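PDB 5Y9S: Vv2_1132 from Vibrio vulnificus CMCP6, which probably regulates transcription as a LysR-type DNA-binding protein, its amino-terminal helix-turn-helix joined to a periplasmic-binding-protein-like regulatory domain within a tetramer. Local coordinates for residues 18-21 with 25-28; 33-36 with 42-45; 108-113 with 132-137; 155-160 with 252-257. One frame throughout, in Å; residues are numbered along the deposited sequence.

Interaction 1 (18-21 with 25-28); sequences LSLM and NFSA
L20, on the helix 11-22, meets F26 and the backbone of N25 where the chain turns into helix 26-32. Its two methyls divide the work. CD2 lies over one face of the phenyl ring, 4.2 Å from the F26 centroid and 26° off the ring normal, a CH-pi contact displaced toward the outer edge of the ring: its nearest ring atoms are F26 CZ at 3.9 Å and CE2 at 4.0 Å. CD1 turns to the main chain instead and rests 4.0 Å from the carbonyl carbon of N25. The branch reaches both because CG stands anti to the backbone N (chi1 157°), beside the carbonyl carbon, which swings the methyls toward the start of the next helix. The F26 CB leaves its backbone away from L20, and it is the far end of the ring that comes back to the leucine. N25 is the N-cap of helix 26-32: its OD1 accepts from A28 N at 2.9 Å with a nearly straight N-H (167°), the donor standing above the carbonyl plane. The capping residue is thus the one whose carbonyl carbon meets L20 CD1. Both apolar side chains then press on F40 of helix 37-51, while L18 and M21, on other faces of helix 11-22, touch helix 67-90 and L166 of the second subunit.

Interaction 2 (33-36 with 42-45); sequences RFVT and RRIQ
Two arginine guanidinium groups come within contact distance of each other: R33 NH1 and R43 NH2 are 3.4 Å apart, and both are donors. The pair lies in the LysR-family helix-turn-helix, between the turn after helix 26-32 and the side of helix 37-51, which by its place in this motif is probably the recognition helix. The like charges are drawn together by one carboxylate. D16 of helix 11-22 forms a salt bridge through OD1 to R33 NE and another through OD2 to R43 NE, so the aspartate is shared and its charge probably offsets much of theirs. R33 NH1 also bonds the main-chain oxygen of K12, which helps fix the rotation of that group. The two side chains run at about a right angle, with guanidinium planes 54° apart, so the groups do not stack flat. Each chain is bent at its second and third torsions, and these bends accompany the bond of each NE to D16.

V35 meets R43 from the opposite direction. Its CG1 lies 3.8 Å from R43 NH1, while CG2 stands above one guanidinium face near the rim, more distantly. The turn holding R33 and V35 is set by a Schellman motif that ends helix 26-32, with F34 at positive phi as its C-prime residue; T36 then N-caps helix 37-51 through OG1 to A39 N. At the R43 group, R33 NE sits at the edge, in plane, 3.8 Å from R43 NH2.

Interaction 3 (108-113 with 132-137); sequences TLAVNL and VTPSVL
A110 points its single methyl at the strand, where it rests on V132 and P134, two neighbouring side chains of the same strand face. A110 CB is 4.0 Å from V132 CG1 and equally 4.0 Å from P134 CG, so it meets a valine branch and the tip of the pyrrolidine ring at once. V132 CG1 comes to the methyl because it stands anti to its own backbone N (chi1 171°). T133, between the two in sequence, points away from the helix, as expected of a residue on the other face of an extended strand. The helix 107-112 and the strand 129-134 belong to a right-handed beta-alpha-beta unit of the periplasmic-binding-protein-like regulatory domain: strands 100-105 and 129-134 run parallel, side by side, and the helices between them make the connection. The same edge is used for assembly. V132 joins a parallel beta ladder with a strand of the second subunit, and A110 O accepts from S237 OG of that subunit. Further along, S135 OG accepts from L137 N (3.0 Å, N-H angle 148°), an ST turn, and also bonds NE2 of H142.

Interaction 4 (155-160 with 252-257); sequences FTYNIS and PMHVIE
The end of strand 153-157 faces the turn after strand 248-252, and the contact probably links the two lobes of the periplasmic-binding-protein-like regulatory domain, between which relatives bind effectors. Y157 carries the first side. With CG anti to the carbonyl carbon (chi1 -63°) the ring reaches across, and its hydroxyl does all the touching. OH lies 3.5 Å from CE1 of H254, in the plane of the imidazole and at its edge, and CE1 in turn lies near the plane of the phenol. The two side chains approach from opposite directions, edge to edge, with no ring stacked on the other. A second partner is P252, whose CG is 3.9 Å from Y157 OH; here the side chains run at about a right angle.

H254 is turned to the tyrosine by a first torsion of 80°, which sets CG between the backbone N and the carbonyl carbon, and one face of its ring is met near the rim by V255 CG2. The turn itself is held by V255 N to P252 O, 3.2 Å. The phenol of Y157 lies nearly parallel to the ring of F210, which it meets. H254 ND1 bonds E180 OE1, and N112 lies next to NE2. The carboxylate would probably favour a proton on ND1 and stabilise positive charge on the imidazole, which would also polarise the CE1 carbon facing the phenol oxygen.

The four contacts fall into two groups. Interactions 1 and 2 share the helix-turn-helix, their centres 9 Å apart: L20 CD2 packs on I44 CD1 at 3.8 Å, and S19 OG touches R33 CG at 3.8 Å. Interactions 3 and 4 share the regulatory domain, 11 Å between centres, where L109 CD2 lies 3.4 Å from Y157 OH and N112 CG 3.7 Å from V255 CG2; a probable hydrogen bond between N112 and H254 also joins them. Between the groups nothing touches: interactions 2 and 3 come closest, about 23 Å between nearest atoms, and interactions 1 and 3 are about 25 Å apart. The groups are joined through the rest of the chain; interactions 1 and 3 both reach the second subunit.

Interaction 1 (18-21 with 25-28)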
# COMPACT_ATOMS: atom_id res chain seq x y z
N LEU D 18 3.75 -1.73 16.65
CA LEU D 18 3.88 -3.18 16.44
C LEU D 18 4.62 -3.83 17.61
O LEU D 18 4.18 -4.85 18.16
CB LEU D 18 4.62 -3.45 15.14
CG LEU D 18 3.92 -3.02 13.83
CD1 LEU D 18 4.44 -3.79 12.64
CD2 LEU D 18 2.43 -3.21 13.90
N SER D 19 5.75 -3.23 18.02
CA SER D 19 6.58 -3.85 19.05
C SER D 19 5.83 -3.98 20.37
O SER D 19 5.98 -4.98 21.07
CB SER D 19 7.88 -3.08 19.24
OG SER D 19 8.43 -3.38 20.52
N LEU D 20 5.01 -2.99 20.74
CA LEU D 20 4.28 -3.14 22.00
C LEU D 20 3.08 -4.07 21.83
O LEU D 20 2.65 -4.68 22.80
CB LEU D 20 3.85 -1.77 22.57
CG LEU D 20 2.65 -1.72 23.53
CD1 LEU D 20 2.95 -2.46 24.81
CD2 LEU D 20 2.32 -0.28 23.85
N MET D 21 2.55 -4.21 20.62
CA MET D 21 1.47 -5.17 20.42
C MET D 21 1.95 -6.61 20.61
O MET D 21 1.22 -7.43 21.17
CB MET D 21 0.85 -5.00 19.03
CG MET D 21 -0.27 -5.99 18.71
SD MET D 21 -0.71 -6.00 16.93
CE MET D 21 -1.89 -7.37 16.85
N ASN D 25 4.32 -5.66 27.01
CA ASN D 25 4.58 -4.68 28.05
C ASN D 25 5.55 -3.61 27.57
O ASN D 25 6.31 -3.80 26.61
CB ASN D 25 5.11 -5.36 29.33
CG ASN D 25 6.58 -5.68 29.25
OD1 ASN D 25 7.42 -4.88 29.64
ND2 ASN D 25 6.90 -6.86 28.74
N PHE D 26 5.52 -2.47 28.27
CA PHE D 26 6.28 -1.30 27.84
C PHE D 26 7.77 -1.54 27.96
O PHE D 26 8.54 -1.19 27.05
CB PHE D 26 5.88 -0.08 28.67
CG PHE D 26 4.62 0.57 28.19
CD1 PHE D 26 3.38 0.11 28.62
CD2 PHE D 26 4.68 1.58 27.25
CE1 PHE D 26 2.21 0.69 28.13
CE2 PHE D 26 3.52 2.15 26.77
CZ PHE D 26 2.29 1.71 27.21
N SER D 27 8.20 -2.14 29.07
CA SER D 27 9.62 -2.31 29.31
C SER D 27 10.27 -3.15 28.22
O SER D 27 11.31 -2.76 27.65
CB SER D 27 9.83 -2.94 30.69
OG SER D 27 11.21 -2.96 30.99
N ALA D 28 9.68 -4.31 27.90
CA ALA D 28 10.22 -5.15 26.83
C ALA D 28 10.14 -4.44 25.48
O ALA D 28 11.11 -4.46 24.71
CB ALA D 28 9.46 -6.47 26.78

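Interaction 2 (33-36 with 42-45)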
# COMPACT_ATOMS: atom_id res chain seq x y z
N ARG D 33 13.03 -1.68 21.00
CA ARG D 33 13.21 -0.51 20.16
C ARG D 33 14.42 0.35 20.55
O ARG D 33 14.59 1.45 20.02
CB ARG D 33 11.94 0.34 20.17
CG ARG D 33 10.68 -0.43 19.75
CD ARG D 33 10.54 -0.50 18.23
NE ARG D 33 10.35 0.81 17.62
CZ ARG D 33 11.06 1.26 16.59
NH1 ARG D 33 10.82 2.46 16.08
NH2 ARG D 33 12.01 0.50 16.06
N PHE D 34 15.24 -0.12 21.49
CA PHE D 34 16.53 0.50 21.82
C PHE D 34 16.38 1.96 22.26
O PHE D 34 17.16 2.83 21.86
CB PHE D 34 17.50 0.38 20.64
CG PHE D 34 17.63 -1.04 20.13
CD1 PHE D 34 18.12 -2.04 20.95
CD2 PHE D 34 17.18 -1.37 18.86
CE1 PHE D 34 18.22 -3.35 20.51
CE2 PHE D 34 17.27 -2.69 18.41
CZ PHE D 34 17.79 -3.67 19.24
N VAL D 35 15.38 2.24 23.10
CA VAL D 35 15.20 3.56 23.71
C VAL D 35 14.84 3.36 25.19
O VAL D 35 14.57 2.24 25.64
CB VAL D 35 14.12 4.40 22.99
CG1 VAL D 35 14.51 4.65 21.54
CG2 VAL D 35 12.75 3.70 23.05
N THR D 36 14.87 4.47 25.95
CA THR D 36 14.48 4.41 27.36
C THR D 36 13.04 3.91 27.49
O THR D 36 12.20 4.11 26.61
CB THR D 36 14.62 5.77 28.04
OG1 THR D 36 13.78 6.74 27.41
CG2 THR D 36 16.08 6.27 27.98
N ARG D 42 6.54 8.02 25.86
CA ARG D 42 6.23 9.30 25.23
C ARG D 42 5.92 9.11 23.75
O ARG D 42 5.07 9.83 23.20
CB ARG D 42 7.40 10.27 25.42
CG ARG D 42 7.04 11.75 25.30
CD ARG D 42 8.12 12.61 25.96
NE ARG D 42 8.09 12.51 27.42
CZ ARG D 42 9.09 12.08 28.18
NH1 ARG D 42 10.24 11.69 27.63
NH2 ARG D 42 8.95 12.04 29.51
N ARG D 43 6.55 8.13 23.11
CA ARG D 43 6.27 7.92 21.70
C ARG D 43 4.88 7.34 21.53
O ARG D 43 4.08 7.84 20.73
CB ARG D 43 7.33 7.03 21.07
CG ARG D 43 8.74 7.65 21.13
CD ARG D 43 9.54 7.50 19.84
NE ARG D 43 9.73 6.10 19.50
CZ ARG D 43 10.92 5.58 19.26
NH1 ARG D 43 11.98 6.36 19.32
NH2 ARG D 43 11.04 4.29 18.95
N ILE D 44 4.55 6.32 22.33
CA ILE D 44 3.23 5.69 22.28
C ILE D 44 2.14 6.72 22.55
O ILE D 44 1.07 6.71 21.93
CB ILE D 44 3.19 4.52 23.27
CG1 ILE D 44 4.16 3.42 22.81
CG2 ILE D 44 1.77 4.02 23.47
CD1 ILE D 44 3.61 2.52 21.70
N GLN D 45 2.40 7.64 23.47
CA GLN D 45 1.41 8.65 23.80
C GLN D 45 1.23 9.64 22.65
O GLN D 45 0.10 9.96 22.28
CB GLN D 45 1.80 9.35 25.09
CG GLN D 45 1.22 10.74 25.25
CD GLN D 45 1.41 11.28 26.66
OE1 GLN D 45 2.51 11.23 27.21
NE2 GLN D 45 0.33 11.78 27.26

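Interaction 3 (108-113 with 132-137)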
# COMPACT_ATOMS: atom_id res chain seq x y z
N THR D 108 23.05 -24.03 -3.76
CA THR D 108 23.82 -25.27 -3.67
C THR D 108 25.30 -24.99 -3.91
O THR D 108 26.16 -25.41 -3.13
CB THR D 108 23.29 -26.30 -4.68
OG1 THR D 108 23.41 -25.78 -6.01
CG2 THR D 108 21.83 -26.59 -4.40
N LEU D 109 25.61 -24.26 -4.99
CA LEU D 109 27.00 -24.00 -5.32
C LEU D 109 27.70 -23.24 -4.21
O LEU D 109 28.91 -23.38 -4.03
CB LEU D 109 27.08 -23.22 -6.64
CG LEU D 109 26.61 -23.94 -7.90
CD1 LEU D 109 26.80 -23.04 -9.11
CD2 LEU D 109 27.37 -25.25 -8.07
N ALA D 110 26.95 -22.45 -3.44
CA ALA D 110 27.55 -21.61 -2.41
C ALA D 110 28.14 -22.41 -1.24
O ALA D 110 28.95 -21.84 -0.50
CB ALA D 110 26.52 -20.61 -1.89
N VAL D 111 27.77 -23.67 -1.05
CA VAL D 111 28.25 -24.42 0.11
C VAL D 111 29.25 -25.51 -0.26
O VAL D 111 30.16 -25.78 0.53
CB VAL D 111 27.09 -25.00 0.95
CG1 VAL D 111 25.98 -23.99 1.13
CG2 VAL D 111 26.53 -26.28 0.35
N ASN D 112 29.13 -26.12 -1.44
CA ASN D 112 29.99 -27.24 -1.79
C ASN D 112 30.92 -26.94 -2.96
O ASN D 112 31.78 -27.77 -3.28
CB ASN D 112 29.14 -28.47 -2.11
CG ASN D 112 27.82 -28.11 -2.75
OD1 ASN D 112 27.80 -27.44 -3.79
ND2 ASN D 112 26.71 -28.52 -2.13
N LEU D 113 30.79 -25.77 -3.59
CA LEU D 113 31.74 -25.37 -4.62
C LEU D 113 32.62 -24.22 -4.15
O LEU D 113 33.84 -24.37 -4.07
CB LEU D 113 31.01 -24.99 -5.92
CG LEU D 113 31.97 -24.74 -7.09
CD1 LEU D 113 32.57 -26.06 -7.56
CD2 LEU D 113 31.28 -24.02 -8.24
N VAL D 132 29.66 -13.65 -0.65
CA VAL D 132 28.93 -14.65 -1.43
C VAL D 132 27.45 -14.53 -1.08
O VAL D 132 27.05 -14.90 0.03
CB VAL D 132 29.44 -16.06 -1.14
CG1 VAL D 132 28.54 -17.11 -1.79
CG2 VAL D 132 30.89 -16.22 -1.61
N THR D 133 26.64 -14.02 -2.00
CA THR D 133 25.20 -13.97 -1.77
C THR D 133 24.49 -14.96 -2.67
O THR D 133 24.30 -14.68 -3.87
CB THR D 133 24.64 -12.57 -2.00
OG1 THR D 133 24.27 -12.43 -3.37
CG2 THR D 133 25.66 -11.52 -1.64
N PRO D 134 24.05 -16.11 -2.16
CA PRO D 134 23.27 -17.03 -2.98
C PRO D 134 21.97 -16.35 -3.39
O PRO D 134 21.44 -15.51 -2.67
CB PRO D 134 23.01 -18.22 -2.06
CG PRO D 134 23.77 -17.93 -0.79
CD PRO D 134 23.98 -16.47 -0.74
N SER D 135 21.46 -16.73 -4.57
CA SER D 135 20.33 -16.02 -5.14
C SER D 135 19.49 -16.97 -5.98
O SER D 135 20.04 -17.78 -6.74
CB SER D 135 20.80 -14.84 -6.00
OG SER D 135 19.72 -14.27 -6.74
N VAL D 136 18.17 -16.87 -5.85
CA VAL D 136 17.26 -17.60 -6.73
C VAL D 136 16.71 -16.71 -7.84
O VAL D 136 15.83 -17.14 -8.58
CB VAL D 136 16.09 -18.25 -5.96
CG1 VAL D 136 16.61 -19.11 -4.83
CG2 VAL D 136 15.10 -17.19 -5.43
N LEU D 137 17.20 -15.47 -7.96
CA LEU D 137 16.84 -14.69 -9.12
C LEU D 137 17.38 -15.39 -10.38
O LEU D 137 18.20 -16.30 -10.31
CB LEU D 137 17.37 -13.26 -9.00
CG LEU D 137 16.84 -12.37 -7.87
CD1 LEU D 137 17.78 -11.21 -7.69
CD2 LEU D 137 15.42 -11.86 -8.12

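Interaction 4 (155-160 with 252-257)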
# COMPACT_ATOMS: atom_id res chain seq x y z
N PHE D 155 28.71 -17.67 -10.53
CA PHE D 155 28.97 -19.09 -10.76
C PHE D 155 27.65 -19.77 -11.07
O PHE D 155 26.64 -19.51 -10.40
CB PHE D 155 29.61 -19.73 -9.53
CG PHE D 155 31.01 -19.29 -9.31
CD1 PHE D 155 31.28 -18.11 -8.65
CD2 PHE D 155 32.07 -20.05 -9.78
CE1 PHE D 155 32.58 -17.68 -8.45
CE2 PHE D 155 33.37 -19.64 -9.59
CZ PHE D 155 33.63 -18.45 -8.93
N THR D 156 27.63 -20.62 -12.09
CA THR D 156 26.38 -21.24 -12.51
C THR D 156 26.66 -22.49 -13.33
O THR D 156 27.75 -22.68 -13.86
CB THR D 156 25.53 -20.26 -13.33
OG1 THR D 156 24.20 -20.78 -13.49
CG2 THR D 156 26.16 -20.02 -14.69
N TYR D 157 25.65 -23.35 -13.41
CA TYR D 157 25.64 -24.48 -14.34
C TYR D 157 25.28 -23.98 -15.73
O TYR D 157 24.51 -23.02 -15.89
CB TYR D 157 24.64 -25.55 -13.89
CG TYR D 157 24.90 -26.22 -12.54
CD1 TYR D 157 25.99 -27.06 -12.37
CD2 TYR D 157 24.05 -26.01 -11.46
CE1 TYR D 157 26.25 -27.67 -11.16
CE2 TYR D 157 24.29 -26.62 -10.23
CZ TYR D 157 25.40 -27.45 -10.09
OH TYR D 157 25.68 -28.08 -8.90
N ASN D 158 25.83 -24.64 -16.75
CA ASN D 158 25.72 -24.15 -18.13
C ASN D 158 24.26 -24.01 -18.55
O ASN D 158 23.39 -24.73 -18.07
CB ASN D 158 26.44 -25.08 -19.10
CG ASN D 158 25.83 -26.47 -19.12
OD1 ASN D 158 24.69 -26.65 -19.55
ND2 ASN D 158 26.58 -27.45 -18.63
N ILE D 159 23.99 -23.09 -19.46
CA ILE D 159 22.63 -22.70 -19.80
C ILE D 159 22.33 -23.17 -21.22
O ILE D 159 22.98 -22.74 -22.18
CB ILE D 159 22.41 -21.19 -19.65
CG1 ILE D 159 23.15 -20.65 -18.43
CG2 ILE D 159 20.92 -20.87 -19.56
CD1 ILE D 159 24.53 -20.11 -18.74
N SER D 160 21.34 -24.05 -21.35
CA SER D 160 20.76 -24.40 -22.63
C SER D 160 19.62 -23.43 -22.91
O SER D 160 18.64 -23.39 -22.15
CB SER D 160 20.27 -25.85 -22.63
OG SER D 160 20.26 -26.40 -23.93
N PRO D 252 25.63 -34.25 -8.42
CA PRO D 252 26.94 -33.92 -9.00
C PRO D 252 28.06 -34.53 -8.18
O PRO D 252 27.98 -34.59 -6.96
CB PRO D 252 26.96 -32.39 -8.95
CG PRO D 252 25.53 -31.99 -8.94
CD PRO D 252 24.80 -33.06 -8.19
N MET D 253 29.11 -34.97 -8.88
CA MET D 253 30.25 -35.55 -8.17
C MET D 253 30.79 -34.62 -7.10
O MET D 253 31.15 -35.07 -6.01
CB MET D 253 31.39 -35.92 -9.13
CG MET D 253 31.24 -37.24 -9.86
SD MET D 253 31.45 -38.62 -8.73
CE MET D 253 33.11 -38.43 -8.13
N HIS D 254 30.85 -33.31 -7.37
CA HIS D 254 31.57 -32.44 -6.45
C HIS D 254 30.88 -32.31 -5.09
O HIS D 254 31.50 -31.85 -4.13
CB HIS D 254 31.79 -31.05 -7.06
CG HIS D 254 30.60 -30.15 -6.98
ND1 HIS D 254 29.67 -30.05 -7.99
CD2 HIS D 254 30.20 -29.31 -6.01
CE1 HIS D 254 28.74 -29.17 -7.64
NE2 HIS D 254 29.03 -28.72 -6.44
N VAL D 255 29.61 -32.73 -5.00
CA VAL D 255 28.88 -32.65 -3.73
C VAL D 255 29.14 -33.85 -2.84
O VAL D 255 28.88 -33.77 -1.63
CB VAL D 255 27.38 -32.45 -4.04
CG1 VAL D 255 26.54 -32.50 -2.80
CG2 VAL D 255 27.18 -31.11 -4.74
N ILE D 256 29.71 -34.94 -3.36
CA ILE D 256 29.81 -36.19 -2.62
C ILE D 256 31.26 -36.65 -2.46
O ILE D 256 31.49 -37.82 -2.14
CB ILE D 256 28.98 -37.30 -3.28
CG1 ILE D 256 29.38 -37.42 -4.75
CG2 ILE D 256 27.52 -36.99 -3.18
CD1 ILE D 256 28.83 -38.65 -5.47
N GLU D 257 32.23 -35.78 -2.70
CA GLU D 257 33.63 -36.19 -2.67
C GLU D 257 33.97 -36.85 -1.34
O GLU D 257 34.61 -37.91 -1.31
CB GLU D 257 34.54 -34.99 -2.92
CG GLU D 257 36.00 -35.35 -3.24
CD GLU D 257 36.93 -34.14 -3.23
OE1 GLU D 257 36.46 -33.00 -3.50
OE2 GLU D 257 38.13 -34.31 -2.95